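Long-range contacts in 1,4-dihydroxy-2-naphthoyl-CoA hydrolase (Synechocystis sp., PDB 4K00), which catalyses the hydrolysis of 1,4-dihydroxy-2-naphthoyl-CoA to 1,4-dihydroxy-2-naphthoate and CoA, a step in phylloquinone biosynthesis: residues F7-Q12 with H34-S39; A64-F69 with A108-H113; V80-T85 with C94-S99. All blocks are in the same frame, centred on the assembly; numbering follows the deposited sequence.

In the fold
Interaction 3 is a buried contact, whereas interactions 1 and 2 are partly buried. All three reach one antiparallel sheet. Interactions 2 and 3 are strand pairs within it, closed by backbone hydrogen bonds, whereas interaction 1 sets strand 6-12 against helix 26-43 and relies on side chains, a carboxylate gripped by an arginine and a tyrosine. Interaction 3 lies between the other two: Thr8 OG1 meets Asn81 OD1 at 2.7 Å on one flank, and Thr112 OG1 meets Tyr96 OH at 2.7 Å on the other. Helix 26-43 packs on residues from all three contacts, and interaction 2 alone sits where the sheet continues into another subunit.

Interaction 1: residues F7-Q12 with H34-S39; sequences FTYERQ and HEAYES
Phe7 opens the contact by setting ring atom CE2 3.5 Å from Ser39 CB, while its CD2 lies near the Ala36 carbonyl oxygen. Two residues on, Tyr9 lies against the helix. Its CG stands anti to the backbone N (chi1 172°), and its CB packs 3.6 Å from Ala36 CB. Ala36 N sits above one face of the ring, nearer its rim, and Ser39 OG comes within 3.2 Å of Tyr9 CE1. This is the hotdog fold seen locally: helix 26-43 lies against the sheet, and the axes of segments 7-12 and 34-39 come within 8.2 Å, their N-to-C directions 122° apart. At the tip of Tyr9, OH donates to Glu35 OE1 over 2.6 Å, reaching the anti side somewhat out of the carboxylate plane, which stands 88° from the ring. Arg11 completes the grip side-on. Its NE meets the syn lone pair of Glu35 OE1 at 2.7 Å in a nearly straight bond, and NH2 donates to Glu35 OE2 over 3.2 Å, guanidinium and carboxylate nearly coplanar. Glu35 OE2 also bonds Gln31, and Arg11 NH1, held 2.7 Å from Gln12 O, forms a salt bridge with Asp17.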
# COMPACT_ATOMS: atom_id res chain seq x y z
N PHE A 7 -7.78 -5.87 23.01
CA PHE A 7 -8.70 -5.42 21.99
C PHE A 7 -8.94 -6.51 20.96
O PHE A 7 -8.04 -7.27 20.64
CB PHE A 7 -8.11 -4.21 21.29
CG PHE A 7 -9.10 -3.42 20.52
CD1 PHE A 7 -10.09 -2.71 21.18
CD2 PHE A 7 -9.07 -3.40 19.13
CE1 PHE A 7 -11.02 -1.98 20.48
CE2 PHE A 7 -10.01 -2.67 18.42
CZ PHE A 7 -10.98 -1.96 19.10
N THR A 8 -10.16 -6.59 20.45
CA THR A 8 -10.44 -7.42 19.29
C THR A 8 -10.87 -6.57 18.11
O THR A 8 -11.87 -5.87 18.19
CB THR A 8 -11.56 -8.44 19.57
OG1 THR A 8 -11.20 -9.22 20.71
CG2 THR A 8 -11.77 -9.36 18.37
N TYR A 9 -10.11 -6.65 17.03
CA TYR A 9 -10.33 -5.86 15.84
C TYR A 9 -10.82 -6.76 14.72
O TYR A 9 -10.17 -7.75 14.36
CB TYR A 9 -9.03 -5.18 15.43
CG TYR A 9 -9.05 -4.46 14.11
CD1 TYR A 9 -9.88 -3.36 13.90
CD2 TYR A 9 -8.20 -4.86 13.08
CE1 TYR A 9 -9.87 -2.69 12.69
CE2 TYR A 9 -8.18 -4.17 11.88
CZ TYR A 9 -9.02 -3.11 11.68
OH TYR A 9 -8.99 -2.44 10.48
N GLU A 10 -11.99 -6.42 14.19
CA GLU A 10 -12.57 -7.19 13.10
C GLU A 10 -12.15 -6.59 11.75
O GLU A 10 -12.22 -5.37 11.54
CB GLU A 10 -14.08 -7.19 13.27
CG GLU A 10 -14.84 -7.92 12.19
CD GLU A 10 -16.32 -7.93 12.50
OE1 GLU A 10 -16.68 -7.67 13.67
OE2 GLU A 10 -17.11 -8.18 11.57
N ARG A 11 -11.70 -7.44 10.85
CA ARG A 11 -11.11 -6.97 9.59
C ARG A 11 -11.52 -7.88 8.44
O ARG A 11 -11.21 -9.07 8.43
CB ARG A 11 -9.58 -6.90 9.70
CG ARG A 11 -8.86 -6.51 8.42
CD ARG A 11 -9.21 -5.10 7.96
NE ARG A 11 -8.03 -4.47 7.37
CZ ARG A 11 -7.54 -4.75 6.16
NH1 ARG A 11 -8.15 -5.63 5.37
NH2 ARG A 11 -6.44 -4.13 5.73
N GLN A 12 -12.24 -7.30 7.48
CA GLN A 12 -12.50 -7.92 6.19
C GLN A 12 -11.27 -7.87 5.28
O GLN A 12 -10.59 -6.85 5.20
CB GLN A 12 -13.67 -7.19 5.52
CG GLN A 12 -14.00 -7.70 4.13
CD GLN A 12 -14.83 -8.95 4.17
OE1 GLN A 12 -14.46 -9.97 3.58
NE2 GLN A 12 -15.96 -8.90 4.87
N HIS A 34 -1.24 -3.23 12.82
CA HIS A 34 -1.13 -1.82 13.16
C HIS A 34 -2.51 -1.17 13.23
O HIS A 34 -2.77 -0.35 14.10
CB HIS A 34 -0.20 -1.09 12.17
CG HIS A 34 0.34 0.21 12.71
ND1 HIS A 34 -0.40 1.36 12.74
CD2 HIS A 34 1.54 0.52 13.25
CE1 HIS A 34 0.32 2.34 13.28
NE2 HIS A 34 1.50 1.85 13.59
N GLU A 35 -3.41 -1.57 12.33
CA GLU A 35 -4.80 -1.11 12.38
C GLU A 35 -5.50 -1.47 13.69
O GLU A 35 -6.23 -0.67 14.26
CB GLU A 35 -5.61 -1.67 11.21
CG GLU A 35 -5.15 -1.17 9.85
CD GLU A 35 -5.84 -1.89 8.70
OE1 GLU A 35 -6.88 -2.56 8.92
OE2 GLU A 35 -5.33 -1.80 7.56
N ALA A 36 -5.26 -2.69 14.17
CA ALA A 36 -5.83 -3.13 15.45
C ALA A 36 -5.34 -2.24 16.56
O ALA A 36 -6.10 -1.80 17.42
CB ALA A 36 -5.45 -4.58 15.73
N TYR A 37 -4.03 -1.97 16.53
CA TYR A 37 -3.40 -1.04 17.45
C TYR A 37 -4.09 0.33 17.36
O TYR A 37 -4.48 0.90 18.38
CB TYR A 37 -1.90 -0.98 17.16
CG TYR A 37 -1.15 0.22 17.70
CD1 TYR A 37 -1.11 0.51 19.05
CD2 TYR A 37 -0.46 1.07 16.83
CE1 TYR A 37 -0.42 1.61 19.53
CE2 TYR A 37 0.24 2.16 17.30
CZ TYR A 37 0.27 2.43 18.65
OH TYR A 37 0.96 3.53 19.10
N GLU A 38 -4.28 0.82 16.15
CA GLU A 38 -4.91 2.11 15.95
C GLU A 38 -6.36 2.13 16.39
O GLU A 38 -6.84 3.14 16.90
CB GLU A 38 -4.80 2.57 14.49
CG GLU A 38 -3.38 3.00 14.12
CD GLU A 38 -3.25 3.32 12.64
OE1 GLU A 38 -2.85 2.41 11.89
OE2 GLU A 38 -3.55 4.47 12.27
N SER A 39 -7.07 1.01 16.20
CA SER A 39 -8.47 0.94 16.61
C SER A 39 -8.56 0.90 18.13
O SER A 39 -9.46 1.49 18.73
CB SER A 39 -9.16 -0.29 16.01
OG SER A 39 -9.11 -0.27 14.60

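Interaction 2: residues A64-F69 with A108-H113; sequences ASIDFF and ARAQTH
Asp67 and Arg109 face each other as a hydrogen-bonded pair of two neighbouring antiparallel strands of the hotdog sheet, their N-to-C directions 178° apart. Asp67 N donates to Arg109 O, and Arg109 N returns a bond to Asp67 O; Ser65 and Gln111 repeat the exchange two residues along. From Arg109 CB, which touches Phe69 CE2, chi1 of 72° places CG between the backbone N and the carbonyl carbon. CG and CD then each lie 3.9 Å from Phe69 CZ and 3.8 Å from Asp67 OD2, along a chain extended as far as NE. NE donates to Asp67 OD2 over 2.8 Å, on its anti side and out of the carboxylate plane, which is 51° from the guanidinium. CZ lies 3.4 Å from that oxygen, and NH2 adds a weak bond of 3.2 Å to Asp67 OD2. The other oxygen, Asp67 OD1, is bonded by His63 of a neighbouring subunit. The opposite face is apolar: Ile66 CB meets Ala110 CB at 3.8 Å, and Phe68 CD1 approaches Ala108 CB, on the side where helix 26-43 packs, Phe29 and Leu30 touching Ile66. Residues 64-67 also pair antiparallel with a strand of that neighbouring subunit, continuing the sheet. With its two oxygens engaged by Arg109 and His63, the Asp67 charge is shared between subunits, which would probably favour its ionised form.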
# COMPACT_ATOMS: atom_id res chain seq x y z
N ALA A 64 9.24 -5.02 14.82
CA ALA A 64 8.07 -5.79 14.41
C ALA A 64 8.50 -7.20 14.09
O ALA A 64 9.61 -7.43 13.58
CB ALA A 64 7.40 -5.15 13.21
N SER A 65 7.63 -8.16 14.39
CA SER A 65 7.82 -9.51 13.90
C SER A 65 6.48 -10.18 13.67
O SER A 65 5.47 -9.80 14.27
CB SER A 65 8.64 -10.33 14.90
OG SER A 65 7.89 -10.62 16.06
N ILE A 66 6.48 -11.17 12.79
CA ILE A 66 5.27 -11.90 12.46
C ILE A 66 5.62 -13.29 11.93
O ILE A 66 6.56 -13.44 11.16
CB ILE A 66 4.39 -11.10 11.47
CG1 ILE A 66 3.10 -11.85 11.11
CG2 ILE A 66 5.15 -10.77 10.18
CD1 ILE A 66 1.99 -10.91 10.68
N ASP A 67 4.87 -14.30 12.38
CA ASP A 67 4.98 -15.65 11.84
C ASP A 67 3.66 -16.07 11.19
O ASP A 67 2.59 -15.80 11.73
CB ASP A 67 5.33 -16.65 12.93
CG ASP A 67 6.61 -16.30 13.66
OD1 ASP A 67 7.69 -16.26 13.04
OD2 ASP A 67 6.53 -16.05 14.87
N PHE A 68 3.75 -16.74 10.05
CA PHE A 68 2.57 -17.11 9.27
C PHE A 68 2.36 -18.62 9.34
O PHE A 68 3.30 -19.39 9.13
CB PHE A 68 2.72 -16.65 7.82
CG PHE A 68 3.01 -15.18 7.70
CD1 PHE A 68 1.98 -14.25 7.70
CD2 PHE A 68 4.32 -14.72 7.62
CE1 PHE A 68 2.26 -12.90 7.62
CE2 PHE A 68 4.60 -13.37 7.54
CZ PHE A 68 3.57 -12.46 7.52
N PHE A 69 1.13 -19.01 9.67
CA PHE A 69 0.79 -20.41 9.87
C PHE A 69 -0.10 -20.91 8.73
O PHE A 69 -0.02 -22.07 8.33
CB PHE A 69 0.10 -20.59 11.23
CG PHE A 69 0.91 -20.08 12.39
CD1 PHE A 69 2.20 -20.52 12.58
CD2 PHE A 69 0.37 -19.17 13.28
CE1 PHE A 69 2.96 -20.05 13.64
CE2 PHE A 69 1.13 -18.70 14.34
CZ PHE A 69 2.42 -19.14 14.52
N ALA A 108 -1.78 -16.28 11.92
CA ALA A 108 -0.52 -15.58 12.17
C ALA A 108 -0.45 -15.10 13.62
O ALA A 108 -1.48 -14.83 14.24
CB ALA A 108 -0.35 -14.39 11.22
N ARG A 109 0.77 -14.98 14.14
CA ARG A 109 1.03 -14.27 15.39
C ARG A 109 2.07 -13.18 15.10
O ARG A 109 2.89 -13.32 14.20
CB ARG A 109 1.58 -15.23 16.46
CG ARG A 109 3.02 -15.68 16.19
CD ARG A 109 3.57 -16.59 17.27
NE ARG A 109 4.92 -17.03 16.92
CZ ARG A 109 5.68 -17.81 17.68
NH1 ARG A 109 5.24 -18.25 18.85
NH2 ARG A 109 6.90 -18.15 17.26
N ALA A 110 2.01 -12.09 15.85
CA ALA A 110 2.92 -10.96 15.61
C ALA A 110 3.18 -10.18 16.90
O ALA A 110 2.46 -10.32 17.90
CB ALA A 110 2.35 -10.04 14.54
N GLN A 111 4.24 -9.37 16.85
CA GLN A 111 4.55 -8.41 17.91
C GLN A 111 5.01 -7.11 17.27
O GLN A 111 5.67 -7.13 16.23
CB GLN A 111 5.65 -8.94 18.80
CG GLN A 111 5.24 -10.10 19.69
CD GLN A 111 6.26 -10.40 20.77
OE1 GLN A 111 7.42 -10.00 20.68
NE2 GLN A 111 5.83 -11.12 21.81
N THR A 112 4.62 -5.99 17.87
CA THR A 112 5.24 -4.70 17.57
C THR A 112 5.66 -4.01 18.87
O THR A 112 4.96 -4.10 19.87
CB THR A 112 4.31 -3.78 16.75
OG1 THR A 112 3.08 -3.55 17.47
CG2 THR A 112 3.97 -4.40 15.39
N HIS A 113 6.82 -3.36 18.86
CA HIS A 113 7.30 -2.59 20.01
C HIS A 113 7.39 -1.13 19.60
O HIS A 113 7.80 -0.80 18.46
CB HIS A 113 8.71 -3.02 20.44
CG HIS A 113 8.83 -4.46 20.84
ND1 HIS A 113 7.78 -5.35 20.81
CD2 HIS A 113 9.91 -5.17 21.26
CE1 HIS A 113 8.20 -6.54 21.21
NE2 HIS A 113 9.48 -6.45 21.49
O HOH W 1 9.17 -10.23 18.45

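Interaction 3: residues V80-T85 with C94-S99; sequences VNLTIT and CDYEIS
Leu82 runs alongside Tyr96 in the same direction, at the middle of the tight face of this antiparallel hairpin, formed by strands 77-86 and 91-100. Leu82 CD1 does most of the touching, 3.6 Å from Tyr96 CE2 and 3.5 Å from Cys94 CB. The Leu82 chi1 of 159° sets CG anti to the backbone N, and from there CD1 leans over to the neighbouring strand. Val80 CG1 approaches Tyr96 CD2 at 4.0 Å, its side chain crossing the tyrosine obliquely, while CG2 meets Ile98 CG1. At the other end Ile84 CG2 contacts Cys94 SG. Helix 26-43 of the hotdog fold lies against this face: Ala36 touches Val80, Trp40 touches Leu82 and Ile84, and Cys33 touches Tyr96. The tyrosine hydroxyl bonds Thr112 OG1 of strand 106-118.

The other face carries Asn81, Thr83, Asp95 and Glu97 and is looser. Its cross-strand side chains stand farther apart, with Thr83 CB and Asp95 CB separated by 4.5 Å, and waters link some of the polar groups. One water accepts from Asn81 ND2, donates to Glu97 O and also bonds Ser99 OG; another donates to Asp95 O. Asn81 OD1 and Asp95 OD1 instead find protein partners in Thr8 and Gln111, so each joins the hairpin to an adjacent strand.

Between the faces runs a regular ladder: Asn81 pairs with Glu97 and Thr83 with Asp95, each through two backbone bonds. Asn81 N to Glu97 O is 2.8 Å and nearly straight at 168°, and the Thr83-Asp95 bonds are similar. Glu97 O and Asp95 O each receive a water proton as well as the partner strand's N-H, implying that these carbonyls are partly solvated on the polar face, while mainly apolar side chains pack on the helix side.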
# COMPACT_ATOMS: atom_id res chain seq x y z
N VAL A 80 -8.34 -9.82 14.64
CA VAL A 80 -7.01 -9.55 15.17
C VAL A 80 -7.13 -9.28 16.65
O VAL A 80 -7.71 -8.26 17.05
CB VAL A 80 -6.35 -8.33 14.52
CG1 VAL A 80 -4.92 -8.19 15.03
CG2 VAL A 80 -6.40 -8.42 13.01
N ASN A 81 -6.60 -10.19 17.46
CA ASN A 81 -6.67 -10.05 18.89
C ASN A 81 -5.37 -9.51 19.42
O ASN A 81 -4.31 -10.05 19.15
CB ASN A 81 -6.99 -11.39 19.56
CG ASN A 81 -8.47 -11.65 19.62
OD1 ASN A 81 -9.20 -10.99 20.37
ND2 ASN A 81 -8.94 -12.58 18.81
N LEU A 82 -5.49 -8.43 20.18
CA LEU A 82 -4.35 -7.62 20.56
C LEU A 82 -4.27 -7.60 22.08
O LEU A 82 -5.28 -7.43 22.77
CB LEU A 82 -4.53 -6.19 20.01
CG LEU A 82 -3.74 -5.07 20.70
CD1 LEU A 82 -2.26 -5.20 20.38
CD2 LEU A 82 -4.26 -3.71 20.26
N THR A 83 -3.06 -7.81 22.59
CA THR A 83 -2.72 -7.48 23.97
C THR A 83 -1.58 -6.47 24.05
O THR A 83 -0.59 -6.60 23.32
CB THR A 83 -2.31 -8.75 24.73
OG1 THR A 83 -3.41 -9.67 24.72
CG2 THR A 83 -1.94 -8.42 26.16
N ILE A 84 -1.73 -5.45 24.90
CA ILE A 84 -0.69 -4.43 25.07
C ILE A 84 -0.12 -4.44 26.47
O ILE A 84 -0.86 -4.52 27.46
CB ILE A 84 -1.20 -2.99 24.79
CG1 ILE A 84 -2.13 -2.95 23.59
CG2 ILE A 84 -0.03 -2.04 24.59
CD1 ILE A 84 -3.60 -3.06 23.97
N THR A 85 1.21 -4.34 26.55
CA THR A 85 1.97 -4.49 27.78
C THR A 85 2.97 -3.33 27.82
O THR A 85 3.51 -2.94 26.79
CB THR A 85 2.78 -5.81 27.74
OG1 THR A 85 1.88 -6.92 27.84
CG2 THR A 85 3.80 -5.89 28.87
N CYS A 94 2.97 -4.64 21.76
CA CYS A 94 1.71 -5.20 21.30
C CYS A 94 1.91 -6.63 20.80
O CYS A 94 2.84 -6.91 20.04
CB CYS A 94 1.16 -4.35 20.16
SG CYS A 94 0.73 -2.65 20.60
N ASP A 95 1.04 -7.53 21.25
CA ASP A 95 1.03 -8.94 20.83
C ASP A 95 -0.25 -9.24 20.12
O ASP A 95 -1.33 -8.91 20.62
CB ASP A 95 1.09 -9.86 22.05
CG ASP A 95 2.48 -10.20 22.46
OD1 ASP A 95 3.08 -11.08 21.80
OD2 ASP A 95 2.96 -9.62 23.45
N TYR A 96 -0.15 -9.86 18.95
CA TYR A 96 -1.32 -10.03 18.08
C TYR A 96 -1.48 -11.49 17.73
O TYR A 96 -0.49 -12.18 17.48
CB TYR A 96 -1.17 -9.25 16.77
CG TYR A 96 -0.73 -7.80 16.88
CD1 TYR A 96 0.61 -7.45 16.98
CD2 TYR A 96 -1.67 -6.78 16.84
CE1 TYR A 96 1.00 -6.12 17.05
CE2 TYR A 96 -1.30 -5.45 16.89
CZ TYR A 96 0.04 -5.12 16.99
OH TYR A 96 0.42 -3.80 17.06
N GLU A 97 -2.72 -11.96 17.69
CA GLU A 97 -3.05 -13.18 16.97
C GLU A 97 -4.10 -12.88 15.93
O GLU A 97 -5.08 -12.19 16.23
CB GLU A 97 -3.63 -14.24 17.91
CG GLU A 97 -2.70 -14.69 19.01
CD GLU A 97 -3.15 -16.00 19.63
OE1 GLU A 97 -4.37 -16.17 19.84
OE2 GLU A 97 -2.29 -16.86 19.89
N ILE A 98 -3.90 -13.39 14.71
CA ILE A 98 -4.86 -13.21 13.62
C ILE A 98 -5.51 -14.54 13.29
O ILE A 98 -4.83 -15.54 13.03
CB ILE A 98 -4.20 -12.64 12.35
CG1 ILE A 98 -3.41 -11.37 12.68
CG2 ILE A 98 -5.25 -12.34 11.29
CD1 ILE A 98 -2.61 -10.82 11.52
N SER A 99 -6.84 -14.55 13.31
CA SER A 99 -7.58 -15.77 13.11
C SER A 99 -8.75 -15.53 12.16
O SER A 99 -9.20 -14.39 11.99
CB SER A 99 -8.10 -16.31 14.44
OG SER A 99 -8.89 -15.32 15.09
O HOH W 2 -7.26 -14.03 16.81
O HOH W 3 -2.81 -11.10 21.60
O HOH W 4 1.69 -7.46 25.04